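PDB 6Y1W: putative tryptophan halogenase from Xanthomonas campestris pv. campestris, which is a putative flavin-dependent halogenase, probably using flavin chemistry to halogenate an aromatic substrate, as its tryptophan halogenase relatives do. Local coordinates for residues A[64-69]-A[168-173]; A[345-350]-A[438-443]; A[358-363]-A[382-387]. One frame throughout, in Å; residues are numbered along the deposited sequence.

Overall arrangement
Along the chain contact 1 is complete before the other two begin, whereas both segments of contact 3 fall between 345-350 and 438-443 of contact 2. The centres of contacts 1 and 2 are about 17 Å apart, those of 1 and 3 about 18 Å, and those of 2 and 3 about 14 Å. Helix 350-363 is the common element: it starts at the end of segment 345-350, carries Arg360 of contact 3, and packs on contact 1 where Phe69 CD1 lies 4.2 Å from Val359 CG2. A probable hydrogen bond from Phe440 N to His387 NE2 (3.0 Å) ties contact 2 to helix 371-397. Helix 350-363 begins beside Glu347, predicted to bind tryptophan, and holds the predicted FAD residue Ile351, so its start probably lies between the two sites.

Contact 1. Residues A[64-69]-A[168-173]; sequences PSLVTF and GLYARF
Tyr170 and Leu66 reach toward each other from opposite directions, each bridging part of the space between two helices whose closest CA atoms across the contact, those of Leu66 and Tyr170, are 12.0 Å apart. With CG trans to the backbone N (chi1 -178°), the tyrosine ring extends from helix 167-180 and presents its phenol end to helix 65-73. Its outermost atom does most of the touching: Tyr170 OH lies 3.5 Å from Leu66 CD1, while the second methyl, Leu66 CD2, approaches Tyr170 CZ at 4.4 Å on an oblique line. Phe69, one turn further along the same helix, slants across the tyrosine and offers it a ring edge. Tyr170 OH lies near the plane of that ring, 3.9 Å from Phe69 CD2 and 4.0 Å from Phe69 CE2, so the approach involves the rim of the phenylalanine and is not a face-to-face stack. Only 96 Å² is buried by the two segments together, as expected when three long side chains span the distance and the backbones stay apart. All three residues are nevertheless buried in the whole protein. The hydroxyl, although bordered by carbon atoms here, is satisfied by a hydrogen bond to His70 NE2 just beyond Phe69, which probably helps to fix where the phenol end sits. Phe80 meets the Tyr170 ring with its plane turned by about 65°, and Ile351 and Gln355 of helix 350-363 cover Leu66. The Tyr170 side chain comes within about 4 Å of that of Thr26, a predicted FAD-binding residue within the glycine-rich GxGxxG pattern (Gly23, Gly25, Gly28). Such helix packing beside a dinucleotide-binding loop is consistent with the Rossmann-type FAD-binding fold of flavin-dependent halogenases.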
loop_
_atom_site.group_PDB
_atom_site.type_symbol
_atom_site.label_atom_id
_atom_site.label_comp_id
_atom_site.label_asym_id
_atom_site.label_seq_id
_atom_site.Cartn_x
_atom_site.Cartn_y
_atom_site.Cartn_z
ATOM N N PRO A 64 -1.999 9.476 -14.693
ATOM C CA PRO A 64 -3.252 8.712 -14.853
ATOM C C PRO A 64 -4.239 8.859 -13.717
ATOM O O PRO A 64 -5.411 8.504 -13.900
ATOM C CB PRO A 64 -2.763 7.265 -14.983
ATOM C CG PRO A 64 -1.405 7.421 -15.693
ATOM C CD PRO A 64 -0.819 8.636 -15.029
ATOM N N SER A 65 -3.814 9.313 -12.540
ATOM C CA SER A 65 -4.799 9.542 -11.485
ATOM C C SER A 65 -5.909 10.497 -11.923
ATOM O O SER A 65 -7.016 10.432 -11.369
ATOM C CB SER A 65 -4.085 10.053 -10.232
ATOM O OG SER A 65 -3.401 11.272 -10.520
ATOM N N LEU A 66 -5.653 11.402 -12.878
ATOM C CA LEU A 66 -6.723 12.313 -13.269
ATOM C C LEU A 66 -7.833 11.562 -13.994
ATOM O O LEU A 66 -8.984 12.001 -13.975
ATOM C CB LEU A 66 -6.220 13.450 -14.160
ATOM C CG LEU A 66 -7.186 14.636 -14.306
ATOM C CD1 LEU A 66 -7.362 15.397 -12.987
ATOM C CD2 LEU A 66 -6.697 15.626 -15.357
ATOM N N VAL A 67 -7.503 10.462 -14.675
ATOM C CA VAL A 67 -8.546 9.652 -15.308
ATOM C C VAL A 67 -9.504 9.141 -14.240
ATOM O O VAL A 67 -10.733 9.166 -14.399
ATOM C CB VAL A 67 -7.922 8.489 -16.100
ATOM C CG1 VAL A 67 -9.009 7.703 -16.848
ATOM C CG2 VAL A 67 -6.889 8.991 -17.087
ATOM N N THR A 68 -8.949 8.669 -13.134
ATOM C CA THR A 68 -9.785 8.243 -12.014
ATOM C C THR A 68 -10.591 9.396 -11.431
ATOM O O THR A 68 -11.767 9.215 -11.091
ATOM C CB THR A 68 -8.890 7.603 -10.954
ATOM O OG1 THR A 68 -8.235 6.479 -11.541
ATOM C CG2 THR A 68 -9.722 7.143 -9.741
ATOM N N PHE A 69 -9.979 10.570 -11.243
ATOM C CA PHE A 69 -10.723 11.737 -10.736
ATOM C C PHE A 69 -12.000 11.984 -11.549
ATOM O O PHE A 69 -13.085 12.232 -10.995
ATOM C CB PHE A 69 -9.810 12.987 -10.804
ATOM C CG PHE A 69 -10.338 14.212 -10.055
ATOM C CD1 PHE A 69 -10.557 14.166 -8.684
ATOM C CD2 PHE A 69 -10.563 15.410 -10.748
ATOM C CE1 PHE A 69 -10.984 15.334 -7.988
ATOM C CE2 PHE A 69 -11.018 16.571 -10.076
ATOM C CZ PHE A 69 -11.211 16.530 -8.705
ATOM N N GLY A 168 -6.080 26.601 -18.058
ATOM C CA GLY A 168 -7.076 27.644 -17.884
ATOM C C GLY A 168 -8.429 27.191 -18.389
ATOM O O GLY A 168 -9.449 27.455 -17.750
ATOM N N LEU A 169 -8.449 26.519 -19.548
ATOM C CA LEU A 169 -9.700 25.965 -20.049
ATOM C C LEU A 169 -10.219 24.881 -19.122
ATOM O O LEU A 169 -11.428 24.740 -18.960
ATOM C CB LEU A 169 -9.520 25.384 -21.456
ATOM C CG LEU A 169 -9.247 26.439 -22.536
ATOM C CD1 LEU A 169 -8.946 25.801 -23.857
ATOM C CD2 LEU A 169 -10.444 27.399 -22.630
ATOM N N TYR A 170 -9.330 24.099 -18.516
ATOM C CA TYR A 170 -9.777 23.058 -17.591
ATOM C C TYR A 170 -10.457 23.682 -16.367
ATOM O O TYR A 170 -11.549 23.249 -15.948
ATOM C CB TYR A 170 -8.578 22.175 -17.189
ATOM C CG TYR A 170 -8.897 21.014 -16.255
ATOM C CD1 TYR A 170 -9.992 20.193 -16.483
ATOM C CD2 TYR A 170 -8.119 20.769 -15.116
ATOM C CE1 TYR A 170 -10.290 19.115 -15.651
ATOM C CE2 TYR A 170 -8.398 19.692 -14.273
ATOM C CZ TYR A 170 -9.481 18.874 -14.557
ATOM O OH TYR A 170 -9.770 17.823 -13.714
ATOM N N ALA A 171 -9.838 24.721 -15.789
ATOM C CA ALA A 171 -10.477 25.419 -14.673
ATOM C C ALA A 171 -11.838 25.989 -15.058
ATOM O O ALA A 171 -12.756 25.997 -14.235
ATOM C CB ALA A 171 -9.556 26.540 -14.144
ATOM N N ARG A 172 -11.978 26.524 -16.283
ATOM C CA ARG A 172 -13.267 27.075 -16.695
ATOM C C ARG A 172 -14.305 25.969 -16.858
ATOM O O ARG A 172 -15.471 26.150 -16.469
ATOM C CB ARG A 172 -13.110 27.876 -17.996
ATOM C CG ARG A 172 -14.353 28.715 -18.355
ATOM C CD ARG A 172 -14.508 29.881 -17.360
ATOM N NE ARG A 172 -15.789 30.588 -17.487
ATOM C CZ ARG A 172 -16.959 30.101 -17.088
ATOM N NH1 ARG A 172 -17.013 28.900 -16.543
ATOM N NH2 ARG A 172 -18.075 30.811 -17.234
ATOM N N PHE A 173 -13.883 24.807 -17.372
ATOM C CA PHE A 173 -14.753 23.638 -17.488
ATOM C C PHE A 173 -15.226 23.189 -16.112
ATOM O O PHE A 173 -16.420 22.934 -15.904
ATOM C CB PHE A 173 -13.989 22.524 -18.229
ATOM C CG PHE A 173 -14.721 21.232 -18.339
ATOM C CD1 PHE A 173 -15.539 20.966 -19.446
ATOM C CD2 PHE A 173 -14.546 20.244 -17.401
ATOM C CE1 PHE A 173 -16.197 19.722 -19.555
ATOM C CE2 PHE A 173 -15.224 19.012 -17.502
ATOM C CZ PHE A 173 -16.030 18.759 -18.578
#

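Contact 2. Residues A[345-350]-A[438-443]; sequences PIESTN and ELFAEN. With BUD ((2S,3S)-butane-2,3-diol), chain H.
Glu347 meets the far end of the Phe440 ring with the aliphatic part of its side chain: Glu347 CB lies 3.7 Å from Phe440 CZ, close to the ring plane and therefore at its edge, and Glu347 CG is 3.9 Å from the same atom. The chain bends at the next torsion (chi2 -75°), which carries the carboxylate along the ring rim until Glu347 OE1 is 3.9 Å from Phe440 CE1. Carboxylate and ring planes are 79° apart, almost perpendicular. The other oxygen, Glu347 OE2, is held by hydrogen bonds to His395 and His106. Ser348, in a left-handed helical conformation, follows as a turning point and hydrogen-bonds through OG to Lys89 NZ. Lys89 is the predicted active-site residue and Glu347 a predicted tryptophan-binding one, so this loop before helix 350-363 probably forms part of the substrate site, as in the tryptophan halogenases. Thr349 adds a second apolar touch, with Leu439. Its methyl is trans to its own carbonyl carbon and points across to the opposite segment, where Thr349 CG2 lies 3.7 Å from Leu439 CD2 and approaches the Phe440 ring obliquely. Leu439 CD2 in turn sits 3.8 Å above the plane of that ring, shifted toward its rim, and the ring is also stacked with Phe391. Beyond the ring lies a bound (2S,3S)-butane-2,3-diol. Its O1 is near the ring plane, 3.5 Å from Phe440 CD1, while its O2 accepts a nearly straight hydrogen bond from Ala441 N (3.0 Å, 172° at the hydrogen) and Ser444 OG makes another hydrogen bond to the diol. Asn350 closes the first segment by starting helix 350-363, its ND2 bonded to Glu60.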
loop_
_atom_site.group_PDB
_atom_site.type_symbol
_atom_site.label_atom_id
_atom_site.label_comp_id
_atom_site.label_asym_id
_atom_site.label_seq_id
_atom_site.Cartn_x
_atom_site.Cartn_y
_atom_site.Cartn_z
ATOM N N PRO A 345 7.725 20.635 -12.477
ATOM C CA PRO A 345 6.855 19.711 -13.242
ATOM C C PRO A 345 7.582 18.624 -14.003
ATOM O O PRO A 345 7.110 18.175 -15.063
ATOM C CB PRO A 345 6.118 20.653 -14.210
ATOM C CG PRO A 345 7.114 21.744 -14.467
ATOM C CD PRO A 345 7.766 21.975 -13.085
ATOM N N ILE A 346 8.710 18.162 -13.454
ATOM C CA ILE A 346 9.537 17.190 -14.156
ATOM C C ILE A 346 8.837 15.846 -14.306
ATOM O O ILE A 346 9.109 15.113 -15.261
ATOM C CB ILE A 346 10.879 17.056 -13.423
ATOM C CG1 ILE A 346 11.848 16.172 -14.190
ATOM C CG2 ILE A 346 10.686 16.420 -12.025
ATOM C CD1 ILE A 346 13.244 16.147 -13.528
ATOM N N GLU A 347 7.921 15.499 -13.390
ATOM C CA GLU A 347 7.128 14.280 -13.496
ATOM C C GLU A 347 5.630 14.587 -13.490
ATOM O O GLU A 347 4.822 13.726 -13.143
ATOM C CB GLU A 347 7.465 13.287 -12.366
ATOM C CG GLU A 347 8.805 12.551 -12.580
ATOM C CD GLU A 347 8.742 11.466 -13.652
ATOM O OE1 GLU A 347 7.623 11.091 -14.094
ATOM O OE2 GLU A 347 9.853 10.972 -14.088
ATOM N N SER A 348 5.238 15.806 -13.880
ATOM C CA SER A 348 3.830 16.153 -14.111
ATOM C C SER A 348 2.956 15.828 -12.901
ATOM O O SER A 348 1.903 15.205 -13.030
ATOM C CB SER A 348 3.246 15.470 -15.370
ATOM O OG SER A 348 4.164 15.448 -16.494
ATOM N N THR A 349 3.367 16.295 -11.725
ATOM C CA THR A 349 2.669 15.968 -10.480
ATOM C C THR A 349 1.795 17.108 -9.935
ATOM O O THR A 349 1.110 16.884 -8.935
ATOM C CB THR A 349 3.658 15.536 -9.388
ATOM O OG1 THR A 349 4.766 16.458 -9.301
ATOM C CG2 THR A 349 4.185 14.125 -9.640
ATOM N N ASN A 350 1.751 18.297 -10.552
ATOM C CA ASN A 350 1.041 19.435 -9.930
ATOM C C ASN A 350 -0.453 19.153 -9.749
ATOM O O ASN A 350 -1.008 19.255 -8.639
ATOM C CB ASN A 350 1.229 20.697 -10.794
ATOM C CG ASN A 350 0.331 21.853 -10.345
ATOM O OD1 ASN A 350 0.454 22.281 -9.203
ATOM N ND2 ASN A 350 -0.570 22.364 -11.225
ATOM N N GLU A 438 2.470 5.364 -2.227
ATOM C CA GLU A 438 3.465 6.093 -3.005
ATOM C C GLU A 438 2.980 6.183 -4.443
ATOM O O GLU A 438 2.415 5.228 -4.986
ATOM C CB GLU A 438 4.817 5.395 -2.952
ATOM C CG GLU A 438 5.503 5.571 -1.630
ATOM C CD GLU A 438 6.625 4.575 -1.441
ATOM O OE1 GLU A 438 6.763 3.638 -2.271
ATOM O OE2 GLU A 438 7.386 4.740 -0.463
ATOM N N LEU A 439 3.210 7.354 -5.051
ATOM C CA LEU A 439 2.786 7.548 -6.432
ATOM C C LEU A 439 3.552 6.637 -7.389
ATOM O O LEU A 439 2.956 6.027 -8.275
ATOM C CB LEU A 439 2.962 9.016 -6.824
ATOM C CG LEU A 439 2.806 9.295 -8.317
ATOM C CD1 LEU A 439 1.394 8.957 -8.825
ATOM C CD2 LEU A 439 3.118 10.761 -8.580
ATOM N N PHE A 440 4.880 6.607 -7.293
ATOM C CA PHE A 440 5.665 6.021 -8.370
ATOM C C PHE A 440 5.730 4.501 -8.212
ATOM O O PHE A 440 6.141 3.985 -7.166
ATOM C CB PHE A 440 7.043 6.680 -8.422
ATOM C CG PHE A 440 6.959 8.120 -8.890
ATOM C CD1 PHE A 440 6.664 8.391 -10.217
ATOM C CD2 PHE A 440 7.119 9.185 -8.004
ATOM C CE1 PHE A 440 6.551 9.683 -10.651
ATOM C CE2 PHE A 440 7.003 10.489 -8.427
ATOM C CZ PHE A 440 6.724 10.747 -9.758
ATOM N N ALA A 441 5.285 3.802 -9.246
ATOM C CA ALA A 441 5.250 2.359 -9.272
ATOM C C ALA A 441 6.660 1.783 -9.460
ATOM O O ALA A 441 7.618 2.485 -9.783
ATOM C CB ALA A 441 4.344 1.888 -10.408
ATOM N N GLU A 442 6.779 0.480 -9.212
ATOM C CA GLU A 442 8.049 -0.193 -9.478
ATOM C C GLU A 442 8.556 0.080 -10.891
ATOM O O GLU A 442 9.751 0.334 -11.076
ATOM C CB GLU A 442 7.903 -1.697 -9.217
ATOM C CG GLU A 442 7.780 -1.994 -7.726
ATOM C CD GLU A 442 7.623 -3.471 -7.414
ATOM O OE1 GLU A 442 7.659 -4.287 -8.345
ATOM O OE2 GLU A 442 7.460 -3.811 -6.221
ATOM N N ASN A 443 7.669 0.056 -11.902
ATOM C CA ASN A 443 8.093 0.311 -13.281
ATOM C C ASN A 443 8.809 1.658 -13.408
ATOM O O ASN A 443 9.750 1.803 -14.214
ATOM C CB ASN A 443 6.877 0.292 -14.227
ATOM C CG ASN A 443 7.277 0.526 -15.695
ATOM O OD1 ASN A 443 7.900 -0.322 -16.289
ATOM N ND2 ASN A 443 6.914 1.666 -16.253
HETATM C C1 BUD H . 2.442 8.386 -12.761
HETATM O O1 BUD H . 4.752 7.971 -13.122
HETATM C C2 BUD H . 3.690 7.668 -12.247
HETATM O O2 BUD H . 4.533 5.431 -11.666
HETATM C C3 BUD H . 3.444 6.155 -12.220
HETATM C C4 BUD H . 2.185 5.876 -11.391
#

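Contact 3. Residues A[358-363]-A[382-387]; sequences IVRLLQ and AEEIAH
Arg360 and Glu384 point at each other from two helices and close the gap with a salt bridge, the sole contact between the segments. The ionic end is the compact part. Arg360 NH2 lies 3.2 Å from Glu384 OE1 and makes a weak but straight hydrogen bond to Glu384 OE2 (3.3 Å, 169° at the hydrogen), so one terminal nitrogen faces both oxygens. Glu384 CD sits at the guanidinium edge, in its plane, but the carboxylate is turned by 67° against that plane; a flat, two-nitrogen clamp is thereby ruled out, and Arg360 NE stays 4.0 Å from Glu384 OE2. A bend at chi3 (-53°) swings the end of the arginine toward its partner, while the glutamate runs extended beyond CG. Both residues are buried. Arg356 forms a second salt bridge to Glu384 OE2 and Tyr377 makes a cation-pi contact with Arg360; two arginines on one carboxylate would be expected to favour its ionised form.

Away from the bridge the helices stay apart. The nearest CA atoms, of Arg360 and Glu384, are 11.4 Å apart, and just 70 Å² is buried in all. Glu383, next to the bridge in sequence, is solvent-exposed, makes a long, weak ion pair with Arg379 and packs on Gln435 of the second subunit.

Ile358 and Leu362 pack against Ala34 of helix 25-39. Separately, Leu362 O and Gln363 NE2 hydrogen-bond to His460 and Trp116 O of the second subunit. Helix 371-397 rests Ala382 and Ile385 on Gln324 of strand 323-325, so the bridge spans two helices that have different supports.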
loop_
_atom_site.group_PDB
_atom_site.type_symbol
_atom_site.label_atom_id
_atom_site.label_comp_id
_atom_site.label_asym_id
_atom_site.label_seq_id
_atom_site.Cartn_x
_atom_site.Cartn_y
_atom_site.Cartn_z
ATOM N N ILE A 358 -7.673 16.928 -2.379
ATOM C CA ILE A 358 -9.141 16.988 -2.435
ATOM C C ILE A 358 -9.746 15.629 -2.077
ATOM O O ILE A 358 -10.670 15.521 -1.247
ATOM C CB ILE A 358 -9.592 17.425 -3.847
ATOM C CG1 ILE A 358 -9.175 18.858 -4.137
ATOM C CG2 ILE A 358 -11.139 17.229 -4.006
ATOM C CD1 ILE A 358 -9.240 19.213 -5.641
ATOM N N VAL A 359 -9.280 14.580 -2.750
ATOM C CA VAL A 359 -9.815 13.245 -2.528
ATOM C C VAL A 359 -9.586 12.827 -1.085
ATOM O O VAL A 359 -10.476 12.258 -0.438
ATOM C CB VAL A 359 -9.187 12.243 -3.516
ATOM C CG1 VAL A 359 -9.558 10.771 -3.124
ATOM C CG2 VAL A 359 -9.704 12.546 -4.919
ATOM N N ARG A 360 -8.407 13.122 -0.543
ATOM C CA ARG A 360 -8.164 12.760 0.851
ATOM C C ARG A 360 -9.103 13.514 1.776
ATOM O O ARG A 360 -9.610 12.938 2.747
ATOM C CB ARG A 360 -6.717 13.042 1.247
ATOM C CG ARG A 360 -6.357 12.409 2.597
ATOM C CD ARG A 360 -4.979 12.868 3.050
ATOM N NE ARG A 360 -3.990 12.620 1.994
ATOM C CZ ARG A 360 -3.347 13.570 1.323
ATOM N NH1 ARG A 360 -3.551 14.863 1.566
ATOM N NH2 ARG A 360 -2.484 13.202 0.373
ATOM N N LEU A 361 -9.365 14.799 1.474
ATOM C CA LEU A 361 -10.299 15.583 2.294
ATOM C C LEU A 361 -11.692 14.974 2.235
ATOM O O LEU A 361 -12.389 14.877 3.256
ATOM C CB LEU A 361 -10.368 17.024 1.795
ATOM C CG LEU A 361 -11.340 17.964 2.546
ATOM C CD1 LEU A 361 -11.143 17.966 4.075
ATOM C CD2 LEU A 361 -11.189 19.417 2.000
ATOM N N LEU A 362 -12.144 14.612 1.023
ATOM C CA LEU A 362 -13.485 14.037 0.918
ATOM C C LEU A 362 -13.565 12.694 1.652
ATOM O O LEU A 362 -14.616 12.346 2.224
ATOM C CB LEU A 362 -13.872 13.902 -0.560
ATOM C CG LEU A 362 -14.127 15.273 -1.190
ATOM C CD1 LEU A 362 -14.436 15.141 -2.701
ATOM C CD2 LEU A 362 -15.238 16.037 -0.469
ATOM N N GLN A 363 -12.480 11.925 1.650
ATOM C CA GLN A 363 -12.490 10.660 2.383
ATOM C C GLN A 363 -12.441 10.843 3.892
ATOM O O GLN A 363 -12.727 9.884 4.618
ATOM C CB GLN A 363 -11.319 9.781 1.916
ATOM C CG GLN A 363 -11.569 9.257 0.524
ATOM C CD GLN A 363 -10.442 8.452 0.000
ATOM O OE1 GLN A 363 -9.291 8.734 0.291
ATOM N NE2 GLN A 363 -10.752 7.473 -0.837
ATOM N N ALA A 382 2.148 14.257 4.221
ATOM C CA ALA A 382 3.598 14.357 4.371
ATOM C C ALA A 382 4.303 13.139 3.777
ATOM O O ALA A 382 5.307 13.279 3.070
ATOM C CB ALA A 382 3.949 14.533 5.853
ATOM N N GLU A 383 3.778 11.944 4.021
ATOM C CA GLU A 383 4.399 10.741 3.474
ATOM C C GLU A 383 4.326 10.731 1.958
ATOM O O GLU A 383 5.299 10.369 1.286
ATOM C CB GLU A 383 3.742 9.487 4.056
ATOM C CG GLU A 383 4.278 9.205 5.452
ATOM C CD GLU A 383 3.460 8.234 6.262
ATOM O OE1 GLU A 383 2.549 7.593 5.705
ATOM O OE2 GLU A 383 3.745 8.122 7.475
ATOM N N GLU A 384 3.178 11.115 1.396
ATOM C CA GLU A 384 3.045 11.065 -0.057
ATOM C C GLU A 384 3.976 12.057 -0.743
ATOM O O GLU A 384 4.589 11.722 -1.766
ATOM C CB GLU A 384 1.592 11.326 -0.463
ATOM C CG GLU A 384 0.692 10.135 -0.198
ATOM C CD GLU A 384 -0.757 10.451 -0.602
ATOM O OE1 GLU A 384 -0.955 11.144 -1.624
ATOM O OE2 GLU A 384 -1.682 9.994 0.079
ATOM N N ILE A 385 4.106 13.270 -0.197
ATOM C CA ILE A 385 4.884 14.287 -0.906
ATOM C C ILE A 385 6.376 13.988 -0.780
ATOM O O ILE A 385 7.148 14.257 -1.714
ATOM C CB ILE A 385 4.535 15.709 -0.419
ATOM C CG1 ILE A 385 5.162 16.755 -1.335
ATOM C CG2 ILE A 385 5.001 15.993 1.027
ATOM C CD1 ILE A 385 4.770 16.589 -2.666
ATOM N N ALA A 386 6.803 13.442 0.352
ATOM C CA ALA A 386 8.217 13.144 0.519
ATOM C C ALA A 386 8.646 12.085 -0.474
ATOM O O ALA A 386 9.766 12.124 -0.997
ATOM C CB ALA A 386 8.504 12.690 1.946
ATOM N N HIS A 387 7.759 11.125 -0.751
ATOM C CA HIS A 387 8.060 10.108 -1.751
ATOM C C HIS A 387 8.207 10.725 -3.148
ATOM O O HIS A 387 9.101 10.346 -3.924
ATOM C CB HIS A 387 6.965 9.056 -1.772
ATOM C CG HIS A 387 6.930 8.330 -3.056
ATOM N ND1 HIS A 387 7.858 7.362 -3.360
ATOM C CD2 HIS A 387 6.159 8.489 -4.164
ATOM C CE1 HIS A 387 7.640 6.924 -4.590
ATOM N NE2 HIS A 387 6.616 7.586 -5.094
#